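Local coordinates for protein tryparedoxin (Crithidia fasciculata, PDB 1O8X) that probably carries reducing equivalents to partner proteins as a thioredoxin-fold oxidoreductase, exchanging thiols and disulfides at a redox-active site, at residues D5-G10 with Q98-H103; I51-K56 with E138-K143; C68-E73 with E107-L112. The protein carries 1 engineered substitution. One frame throughout, in Å; residues are numbered along the deposited sequence.

Contact 1: residues D5-G10 with Q98-H103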
loop_
_atom_site.group_PDB
_atom_site.type_symbol
_atom_site.label_atom_id
_atom_site.label_comp_id
_atom_site.label_asym_id
_atom_site.label_seq_id
_atom_site.Cartn_x
_atom_site.Cartn_y
_atom_site.Cartn_z
ATOM N N ASP A 5 -9.925 3.795 9.853
ATOM C CA ASP A 5 -9.578 4.685 10.962
ATOM C C ASP A 5 -8.618 4.030 11.957
ATOM O O ASP A 5 -7.764 4.700 12.534
ATOM C CB ASP A 5 -10.833 5.187 11.678
ATOM C CG ASP A 5 -10.653 6.579 12.268
ATOM O OD1 ASP A 5 -9.845 7.372 11.729
ATOM O OD2 ASP A 5 -11.276 6.974 13.275
ATOM N N LYS A 6 -8.764 2.722 12.137
ATOM C CA LYS A 6 -7.859 1.921 12.955
ATOM C C LYS A 6 -6.391 2.065 12.516
ATOM O O LYS A 6 -5.485 2.177 13.348
ATOM C CB LYS A 6 -8.288 0.454 12.875
ATOM C CG LYS A 6 -7.673 -0.452 13.909
ATOM C CD LYS A 6 -7.926 -1.906 13.559
ATOM C CE LYS A 6 -7.022 -2.816 14.367
ATOM N NZ LYS A 6 -7.628 -4.158 14.555
ATOM N N TYR A 7 -6.173 2.067 11.201
ATOM C CA TYR A 7 -4.830 2.047 10.625
ATOM C C TYR A 7 -4.289 3.425 10.331
ATOM O O TYR A 7 -3.085 3.657 10.429
ATOM C CB TYR A 7 -4.853 1.235 9.334
ATOM C CG TYR A 7 -5.325 -0.168 9.569
ATOM C CD1 TYR A 7 -6.421 -0.676 8.891
ATOM C CD2 TYR A 7 -4.687 -0.983 10.498
ATOM C CE1 TYR A 7 -6.861 -1.967 9.116
ATOM C CE2 TYR A 7 -5.110 -2.263 10.725
ATOM C CZ TYR A 7 -6.204 -2.752 10.048
ATOM O OH TYR A 7 -6.596 -4.044 10.296
ATOM N N LEU A 8 -5.200 4.318 9.958
ATOM C CA LEU A 8 -4.884 5.698 9.612
ATOM C C LEU A 8 -5.778 6.626 10.434
ATOM O O LEU A 8 -6.701 7.238 9.885
ATOM C CB LEU A 8 -5.110 5.940 8.112
ATOM C CG LEU A 8 -4.507 4.965 7.091
ATOM C CD1 LEU A 8 -5.194 5.103 5.739
ATOM C CD2 LEU A 8 -3.009 5.183 6.957
ATOM N N PRO A 9 -5.512 6.723 11.740
ATOM C CA PRO A 9 -6.378 7.501 12.631
ATOM C C PRO A 9 -6.312 8.987 12.308
ATOM O O PRO A 9 -5.239 9.593 12.347
ATOM C CB PRO A 9 -5.820 7.204 14.032
ATOM C CG PRO A 9 -4.417 6.777 13.820
ATOM C CD PRO A 9 -4.367 6.139 12.465
ATOM N N GLY A 10 -7.464 9.540 11.950
ATOM C CA GLY A 10 -7.594 10.963 11.704
ATOM C C GLY A 10 -6.931 11.460 10.437
ATOM O O GLY A 10 -6.662 12.652 10.306
ATOM N N GLN A 98 4.820 4.810 10.786
ATOM C CA GLN A 98 5.708 4.081 11.686
ATOM C C GLN A 98 4.894 3.254 12.671
ATOM O O GLN A 98 5.214 2.104 12.950
ATOM C CB GLN A 98 6.615 5.055 12.428
ATOM C CG GLN A 98 7.627 5.721 11.521
ATOM C CD GLN A 98 8.275 6.943 12.141
ATOM O OE1 GLN A 98 7.780 7.493 13.124
ATOM N NE2 GLN A 98 9.385 7.373 11.561
ATOM N N LYS A 99 3.803 3.828 13.152
ATOM C CA LYS A 99 2.939 3.101 14.074
ATOM C C LYS A 99 2.246 1.923 13.371
ATOM O O LYS A 99 2.111 0.841 13.942
ATOM C CB LYS A 99 1.971 4.064 14.739
ATOM C CG LYS A 99 2.670 4.850 15.863
ATOM C CD LYS A 99 1.884 6.073 16.265
ATOM C CE LYS A 99 2.543 6.807 17.418
ATOM N NZ LYS A 99 1.644 7.878 17.935
ATOM N N LEU A 100 1.849 2.125 12.118
ATOM C CA LEU A 100 1.241 1.066 11.315
ATOM C C LEU A 100 2.235 -0.070 11.035
ATOM O O LEU A 100 1.877 -1.258 11.088
ATOM C CB LEU A 100 0.719 1.662 10.012
ATOM C CG LEU A 100 -0.133 0.731 9.156
ATOM C CD1 LEU A 100 -1.335 0.183 9.925
ATOM C CD2 LEU A 100 -0.595 1.441 7.895
ATOM N N SER A 101 3.486 0.303 10.757
ATOM C CA SER A 101 4.556 -0.667 10.554
ATOM C C SER A 101 4.721 -1.532 11.797
ATOM O O SER A 101 4.865 -2.744 11.702
ATOM C CB SER A 101 5.864 0.056 10.245
ATOM O OG SER A 101 5.759 0.800 9.045
ATOM N N LYS A 102 4.661 -0.908 12.969
ATOM C CA LYS A 102 4.727 -1.656 14.213
ATOM C C LYS A 102 3.499 -2.552 14.386
ATOM O O LYS A 102 3.631 -3.723 14.722
ATOM C CB LYS A 102 4.900 -0.708 15.415
ATOM C CG LYS A 102 4.806 -1.422 16.744
ATOM C CD LYS A 102 5.119 -0.531 17.931
ATOM C CE LYS A 102 5.042 -1.355 19.197
ATOM N NZ LYS A 102 5.397 -0.581 20.424
ATOM N N HIS A 103 2.315 -2.008 14.122
ATOM C CA HIS A 103 1.078 -2.771 14.287
ATOM C C HIS A 103 1.098 -4.076 13.488
ATOM O O HIS A 103 0.675 -5.129 13.995
ATOM C CB HIS A 103 -0.125 -1.934 13.872
ATOM C CG HIS A 103 -1.421 -2.681 13.939
ATOM N ND1 HIS A 103 -2.053 -2.988 15.127
ATOM C CD2 HIS A 103 -2.176 -3.231 12.960
ATOM C CE1 HIS A 103 -3.158 -3.666 14.871
ATOM N NE2 HIS A 103 -3.254 -3.831 13.564
HETATM O O HOH W 1 -5.249 -5.383 12.478
#
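Tyr7 reaches from the N-terminal segment onto helix 94-103 and meets Leu100 and His103, which lie one turn apart. With its CG beside the backbone N (chi1 -58°), the phenol runs past both residues in turn. At its root, CB lies 3.7 Å from Leu100 CD1, and the same methyl carbon reaches the ring at CD2, 3.6 Å away, so a single branch of Leu100 supports the start of the side chain. One atom further out, CE2 approaches His103 NE2 at 3.7 Å, the imidazole nitrogen lying at the edge of the phenol, near its plane. The two rings are inclined at 56° and are neither stacked nor perpendicular. At the tip, OH hydrogen-bonds to the carbonyl of Gly120 and accepts a bond from a water 2.9 Å from OH. That water is also hydrogen-bonded to His103 NE2 at 2.8 Å and lies in the plane of both rings, joining their edges.

Lys6 flanks this polar end. Its extended chain brings CE to 4.0 Å from His103 NE2, while its NZ makes a weak bond to the same water. Behind the contact the loop is closed on itself by a nearly straight bond from Gly10 N to Asp5 OD1.

Leu100 also packs on Phe33 and Phe35 of strand 30-36, and Phe104 meets the Tyr7 ring. The contact thus lays the chain leading into strand 13-16 along helix 94-103, at a residue, Leu100, that also packs on the central sheet of the thioredoxin fold.

Contact 2: residues I51-K56 with E138-K143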
loop_
_atom_site.group_PDB
_atom_site.type_symbol
_atom_site.label_atom_id
_atom_site.label_comp_id
_atom_site.label_asym_id
_atom_site.label_seq_id
_atom_site.Cartn_x
_atom_site.Cartn_y
_atom_site.Cartn_z
ATOM N N ILE A 51 3.137 -2.756 -10.048
ATOM C CA ILE A 51 2.499 -1.810 -10.967
ATOM C C ILE A 51 1.746 -2.555 -12.078
ATOM O O ILE A 51 0.616 -2.200 -12.410
ATOM C CB ILE A 51 3.536 -0.824 -11.567
ATOM C CG1 ILE A 51 3.996 0.159 -10.493
ATOM C CG2 ILE A 51 2.945 -0.054 -12.754
ATOM C CD1 ILE A 51 5.176 1.044 -10.930
ATOM N N GLU A 52 2.347 -3.608 -12.627
ATOM C CA GLU A 52 1.686 -4.378 -13.682
ATOM C C GLU A 52 0.394 -5.011 -13.160
ATOM O O GLU A 52 -0.645 -4.969 -13.819
ATOM C CB GLU A 52 2.630 -5.464 -14.186
ATOM C CG GLU A 52 2.064 -6.304 -15.318
ATOM C CD GLU A 52 3.080 -7.223 -15.967
ATOM O OE1 GLU A 52 4.311 -7.100 -15.702
ATOM O OE2 GLU A 52 2.624 -8.091 -16.734
ATOM N N PHE A 53 0.455 -5.610 -11.981
ATOM C CA PHE A 53 -0.726 -6.201 -11.365
ATOM C C PHE A 53 -1.814 -5.162 -11.075
ATOM O O PHE A 53 -3.005 -5.378 -11.364
ATOM C CB PHE A 53 -0.314 -6.943 -10.099
ATOM C CG PHE A 53 -1.402 -7.822 -9.548
ATOM C CD1 PHE A 53 -1.534 -9.141 -9.984
ATOM C CD2 PHE A 53 -2.310 -7.332 -8.613
ATOM C CE1 PHE A 53 -2.555 -9.960 -9.476
ATOM C CE2 PHE A 53 -3.331 -8.141 -8.114
ATOM C CZ PHE A 53 -3.444 -9.451 -8.547
ATOM N N TYR A 54 -1.402 -4.016 -10.540
ATOM C CA TYR A 54 -2.326 -2.932 -10.254
ATOM C C TYR A 54 -3.009 -2.459 -11.529
ATOM O O TYR A 54 -4.233 -2.297 -11.560
ATOM C CB TYR A 54 -1.557 -1.784 -9.607
ATOM C CG TYR A 54 -2.357 -0.570 -9.233
ATOM C CD1 TYR A 54 -3.021 -0.518 -8.013
ATOM C CD2 TYR A 54 -2.443 0.529 -10.086
ATOM C CE1 TYR A 54 -3.749 0.596 -7.645
ATOM C CE2 TYR A 54 -3.167 1.637 -9.727
ATOM C CZ TYR A 54 -3.825 1.667 -8.512
ATOM O OH TYR A 54 -4.539 2.761 -8.132
ATOM N N ASP A 55 -2.229 -2.241 -12.584
ATOM C CA ASP A 55 -2.813 -1.721 -13.814
ATOM C C ASP A 55 -3.832 -2.705 -14.390
ATOM O O ASP A 55 -4.896 -2.292 -14.870
ATOM C CB ASP A 55 -1.716 -1.369 -14.816
ATOM C CG ASP A 55 -1.022 -0.044 -14.506
ATOM O OD1 ASP A 55 -1.502 0.765 -13.670
ATOM O OD2 ASP A 55 0.032 0.273 -15.093
ATOM N N LYS A 56 -3.518 -4.002 -14.328
ATOM C CA LYS A 56 -4.410 -5.036 -14.857
ATOM C C LYS A 56 -5.697 -5.168 -14.050
ATOM O O LYS A 56 -6.774 -5.382 -14.616
ATOM C CB LYS A 56 -3.715 -6.396 -14.840
ATOM C CG LYS A 56 -2.676 -6.617 -15.922
ATOM C CD LYS A 56 -2.001 -7.985 -15.752
ATOM C CE LYS A 56 -0.919 -8.243 -16.795
ATOM N NZ LYS A 56 -0.057 -9.412 -16.431
ATOM N N GLU A 138 -4.837 -15.487 -9.848
ATOM C CA GLU A 138 -5.753 -16.625 -9.795
ATOM C C GLU A 138 -6.117 -16.954 -8.349
ATOM O O GLU A 138 -7.187 -17.484 -8.066
ATOM C CB GLU A 138 -5.123 -17.819 -10.522
ATOM C CG GLU A 138 -5.076 -17.623 -12.031
ATOM C CD GLU A 138 -4.565 -18.833 -12.794
ATOM O OE1 GLU A 138 -4.231 -19.869 -12.172
ATOM O OE2 GLU A 138 -4.503 -18.741 -14.037
ATOM N N GLN A 139 -5.218 -16.629 -7.425
ATOM C CA GLN A 139 -5.460 -16.881 -6.009
ATOM C C GLN A 139 -5.638 -15.605 -5.192
ATOM O O GLN A 139 -5.685 -15.655 -3.947
ATOM C CB GLN A 139 -4.352 -17.745 -5.400
ATOM C CG GLN A 139 -4.262 -19.144 -6.018
ATOM C CD GLN A 139 -5.582 -19.880 -6.029
ATOM O OE1 GLN A 139 -5.961 -20.463 -7.055
ATOM N NE2 GLN A 139 -6.291 -19.865 -4.899
ATOM N N PHE A 140 -5.741 -14.468 -5.878
ATOM C CA PHE A 140 -6.025 -13.194 -5.203
ATOM C C PHE A 140 -7.292 -13.336 -4.342
ATOM O O PHE A 140 -8.246 -13.972 -4.802
ATOM C CB PHE A 140 -6.217 -12.123 -6.281
ATOM C CG PHE A 140 -6.666 -10.794 -5.766
ATOM C CD1 PHE A 140 -5.746 -9.789 -5.486
ATOM C CD2 PHE A 140 -8.029 -10.538 -5.578
ATOM C CE1 PHE A 140 -6.199 -8.544 -5.016
ATOM C CE2 PHE A 140 -8.477 -9.314 -5.108
ATOM C CZ PHE A 140 -7.578 -8.319 -4.835
ATOM N N PRO A 141 -7.376 -12.736 -3.148
ATOM C CA PRO A 141 -6.379 -11.853 -2.532
ATOM C C PRO A 141 -5.385 -12.551 -1.595
ATOM O O PRO A 141 -4.882 -11.899 -0.678
ATOM C CB PRO A 141 -7.258 -10.894 -1.712
ATOM C CG PRO A 141 -8.366 -11.788 -1.242
ATOM C CD PRO A 141 -8.612 -12.792 -2.342
ATOM N N TRP A 142 -5.100 -13.834 -1.833
ATOM C CA TRP A 142 -4.019 -14.549 -1.123
ATOM C C TRP A 142 -4.276 -14.572 0.379
ATOM O O TRP A 142 -3.419 -14.247 1.184
ATOM C CB TRP A 142 -2.639 -13.957 -1.454
ATOM C CG TRP A 142 -2.433 -13.793 -2.940
ATOM C CD1 TRP A 142 -2.371 -14.791 -3.879
ATOM C CD2 TRP A 142 -2.299 -12.564 -3.661
ATOM N NE1 TRP A 142 -2.193 -14.257 -5.134
ATOM C CE2 TRP A 142 -2.153 -12.890 -5.036
ATOM C CE3 TRP A 142 -2.292 -11.213 -3.290
ATOM C CZ2 TRP A 142 -1.978 -11.913 -6.027
ATOM C CZ3 TRP A 142 -2.125 -10.245 -4.270
ATOM C CH2 TRP A 142 -1.970 -10.600 -5.625
ATOM N N LYS A 143 -5.500 -14.940 0.751
ATOM C CA LYS A 143 -5.949 -14.839 2.126
ATOM C C LYS A 143 -5.036 -15.588 3.092
ATOM O O LYS A 143 -4.616 -16.736 2.842
ATOM C CB LYS A 143 -7.352 -15.431 2.249
ATOM C CG LYS A 143 -8.382 -14.637 1.502
ATOM C CD LYS A 143 -9.780 -15.152 1.755
ATOM C CE LYS A 143 -10.665 -14.767 0.595
ATOM N NZ LYS A 143 -10.342 -15.586 -0.603
#
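Phe53 of helix 41-57 meets Phe140 and Trp142 in a buried, wholly aromatic contact that joins the helix to the irregular C-terminal chain. No hydrogen bond crosses it. A chi1 of -168°, which sets CG opposite the backbone N, points Phe53 out from the helix and brings the far end of its ring to both partners. CZ is 3.5 Å from Trp142 CH2, the tip of the indole benzene ring, and 3.8 Å from Phe140 CD1. Phe140 CD1 comes in at the edge of the Phe53 ring, whereas Phe53 and the six-membered ring of Trp142, approaching from opposite directions, are inclined at 45°, with centroids 5.3 Å apart.

The two partners are arranged by their own backbone. The peptide before Pro141 is cis, and Pro141 CB lies over the centre of one face of the Phe140 ring, while Trp142 CH2 lies in that ring's plane at its edge. Trp142 adopts a left-handed helical backbone conformation, and its N bonds to Gln139 O at 2.9 Å. This turn folds the indole back against Phe140, whose CA sits over one of the indole faces. The buried NE1 is satisfied by Asp134, whose carboxylate also receives the backbone N-H groups of Glu138 and Gln139 and so ties the indole to the turn.

At the helix surface, Lys56 NZ pairs with Glu52 OE2 at 3.0 Å and with Glu136, a second link between helix and C-terminal chain. Among its neighbours, Phe53 adjoins Leu131 and packs edge-to-face with Phe57, Trp142 lies on helix 127-131 through Ala127, Thr130 and Leu131, and Phe140 reaches Leu30 and Phe32 of strand 30-36.

Contact 3: residues C68-E73 with E107-L112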
loop_
_atom_site.group_PDB
_atom_site.type_symbol
_atom_site.label_atom_id
_atom_site.label_comp_id
_atom_site.label_asym_id
_atom_site.label_seq_id
_atom_site.Cartn_x
_atom_site.Cartn_y
_atom_site.Cartn_z
ATOM N N CYS A 68 3.097 3.436 1.968
ATOM C CA CYS A 68 3.461 3.769 3.339
ATOM C C CYS A 68 4.981 3.828 3.400
ATOM O O CYS A 68 5.651 2.802 3.447
ATOM C CB CYS A 68 2.926 2.695 4.279
ATOM S SG CYS A 68 1.132 2.601 4.315
ATOM N N THR A 69 5.522 5.036 3.376
ATOM C CA THR A 69 6.939 5.212 3.166
ATOM C C THR A 69 7.855 4.917 4.370
ATOM O O THR A 69 7.508 5.217 5.504
ATOM C CB THR A 69 7.162 6.636 2.627
ATOM O OG1 THR A 69 8.513 6.760 2.192
ATOM C CG2 THR A 69 6.997 7.698 3.725
ATOM N N TRP A 70 9.010 4.316 4.096
ATOM C CA TRP A 70 10.111 4.267 5.061
ATOM C C TRP A 70 11.251 5.238 4.673
ATOM O O TRP A 70 12.323 5.221 5.284
ATOM C CB TRP A 70 10.645 2.840 5.201
ATOM C CG TRP A 70 9.801 1.937 6.079
ATOM C CD1 TRP A 70 8.499 2.129 6.490
ATOM C CD2 TRP A 70 10.207 0.686 6.623
ATOM N NE1 TRP A 70 8.095 1.075 7.280
ATOM C CE2 TRP A 70 9.125 0.174 7.374
ATOM C CE3 TRP A 70 11.391 -0.057 6.565
ATOM C CZ2 TRP A 70 9.201 -1.045 8.058
ATOM C CZ3 TRP A 70 11.461 -1.261 7.227
ATOM C CH2 TRP A 70 10.372 -1.750 7.965
ATOM N N ASP A 71 11.012 6.076 3.666
ATOM C CA ASP A 71 11.902 7.200 3.387
ATOM C C ASP A 71 11.816 8.238 4.491
ATOM O O ASP A 71 10.729 8.637 4.887
ATOM C CB ASP A 71 11.558 7.868 2.062
ATOM C CG ASP A 71 12.055 7.075 0.885
ATOM O OD1 ASP A 71 13.287 6.981 0.685
ATOM O OD2 ASP A 71 11.277 6.485 0.140
ATOM N N GLU A 72 12.977 8.714 4.937
ATOM C CA GLU A 72 13.032 9.750 5.972
ATOM C C GLU A 72 13.243 11.158 5.442
ATOM O O GLU A 72 13.161 12.119 6.203
ATOM C CB GLU A 72 14.051 9.358 7.036
ATOM C CG GLU A 72 13.561 8.106 7.727
ATOM C CD GLU A 72 14.444 7.626 8.844
ATOM O OE1 GLU A 72 15.006 8.457 9.579
ATOM O OE2 GLU A 72 14.539 6.403 9.000
ATOM N N GLU A 73 13.526 11.267 4.147
ATOM C CA GLU A 73 13.680 12.561 3.477
ATOM C C GLU A 73 12.496 12.812 2.554
ATOM O O GLU A 73 12.141 11.939 1.757
ATOM C CB GLU A 73 14.948 12.544 2.640
ATOM C CG GLU A 73 16.236 12.450 3.434
ATOM C CD GLU A 73 17.440 12.370 2.521
ATOM O OE1 GLU A 73 17.614 11.327 1.865
ATOM O OE2 GLU A 73 18.209 13.348 2.450
ATOM N N GLU A 107 9.043 -5.760 9.414
ATOM C CA GLU A 107 10.439 -5.714 9.848
ATOM C C GLU A 107 11.378 -5.474 8.681
ATOM O O GLU A 107 12.504 -4.995 8.852
ATOM C CB GLU A 107 10.809 -7.016 10.529
ATOM C CG GLU A 107 10.183 -7.190 11.891
ATOM C CD GLU A 107 10.794 -8.365 12.605
ATOM O OE1 GLU A 107 10.632 -9.507 12.114
ATOM O OE2 GLU A 107 11.447 -8.136 13.639
ATOM N N SER A 108 10.907 -5.825 7.491
ATOM C CA SER A 108 11.649 -5.588 6.266
ATOM C C SER A 108 10.699 -5.100 5.196
ATOM O O SER A 108 9.465 -5.255 5.285
ATOM C CB SER A 108 12.373 -6.838 5.783
ATOM O OG SER A 108 11.436 -7.822 5.421
ATOM N N ILE A 109 11.285 -4.457 4.207
ATOM C CA ILE A 109 10.544 -3.980 3.054
ATOM C C ILE A 109 11.209 -4.559 1.795
ATOM O O ILE A 109 12.405 -4.879 1.797
ATOM C CB ILE A 109 10.454 -2.436 3.059
ATOM C CG1 ILE A 109 11.816 -1.784 3.307
ATOM C CG2 ILE A 109 9.426 -1.998 4.122
ATOM C CD1 ILE A 109 11.835 -0.325 2.933
ATOM N N PRO A 110 10.472 -4.713 0.703
ATOM C CA PRO A 110 9.054 -4.335 0.571
ATOM C C PRO A 110 8.107 -5.306 1.271
ATOM O O PRO A 110 8.399 -6.504 1.377
ATOM C CB PRO A 110 8.829 -4.397 -0.948
ATOM C CG PRO A 110 9.820 -5.438 -1.437
ATOM C CD PRO A 110 11.030 -5.277 -0.548
ATOM N N THR A 111 6.962 -4.788 1.732
ATOM C CA THR A 111 5.916 -5.613 2.358
ATOM C C THR A 111 4.586 -5.082 1.860
ATOM O O THR A 111 4.439 -3.876 1.688
ATOM C CB THR A 111 6.023 -5.536 3.884
ATOM O OG1 THR A 111 7.160 -6.296 4.302
ATOM C CG2 THR A 111 4.853 -6.218 4.571
ATOM N N LEU A 112 3.629 -5.979 1.645
ATOM C CA LEU A 112 2.325 -5.574 1.133
ATOM C C LEU A 112 1.247 -6.264 1.958
ATOM O O LEU A 112 1.186 -7.497 1.946
ATOM C CB LEU A 112 2.262 -5.979 -0.342
ATOM C CG LEU A 112 1.166 -5.486 -1.270
ATOM C CD1 LEU A 112 1.184 -4.006 -1.386
ATOM C CD2 LEU A 112 1.353 -6.113 -2.628
#
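Ile109 lies against one face of the Trp70 indole. Its CG2 methyl sits 3.6 Å from the centroid of the six-membered ring and only 8° off the ring normal, a clear CH-pi contact. The second branch of Ile109 runs along the same side chain nearer its root: CD1 is 3.7 Å from Trp70 CE3 and 4.1 Å from Trp70 CB. This two-pronged fit follows from the torsion of Ile109, whose CG1 lies between the backbone N and the carbonyl carbon (chi1 48°), the crowded position, with CG2 beside the N. The edge of the indole has a different neighbour. Trp70 CH2 points at the backbone of 107-108, with Glu107 C at 3.9 Å and Glu107 O in the plane of the ring. One side chain thus packs by its face on a residue and by its rim on the preceding main chain.

Side-chain hydroxyls hold both turns. Thr69 OG1 accepts from Asp71 N at 3.0 Å, an ST turn at the end of strand 63-69, and Thr111 OG1 donates to Ser108 O at 2.7 Å across the cis peptide that precedes Pro110.

That cis-proline, next to the redox motif, is a hallmark of the thioredoxin fold. Here Ile109 also touches Cys40, and Trp70 O receives the indole N-H of Trp39. Cys40 forms the redox disulfide with position 43 in the native protein; Ala43 is an engineered replacement, so no disulfide exists here. Between the indole face and Ile109 the contact is apolar, while the indole N-H is satisfied by Ser101 OG of helix 94-103. The chemistry therefore implies a directional polar anchor for the indole N-H and an apolar face against Ile109, beside the redox cysteine.

Along the chain, the segments of contact 1 alternate with those of both other contacts, whereas contact 3 is nested inside the loop closed by contact 2. Contacts 1 and 2 lie on opposite sides of the chain's centre, their own centres 24 Å apart. Contact 3 touches contact 1, 14 Å away between centres, through a probable Trp70-Ser101 hydrogen bond and Leu100 packing on Cys68; contact 2 stays about 6 Å from it between nearest atoms. Residues of each reach strand 30-36 of the central sheet. Helix 94-103 belongs to contact 1 and helix 41-57 to contact 2, and contact 3 meets both. N-terminal and C-terminal segments are thereby fastened to the thioredoxin fold, with contact 3 beside its redox site.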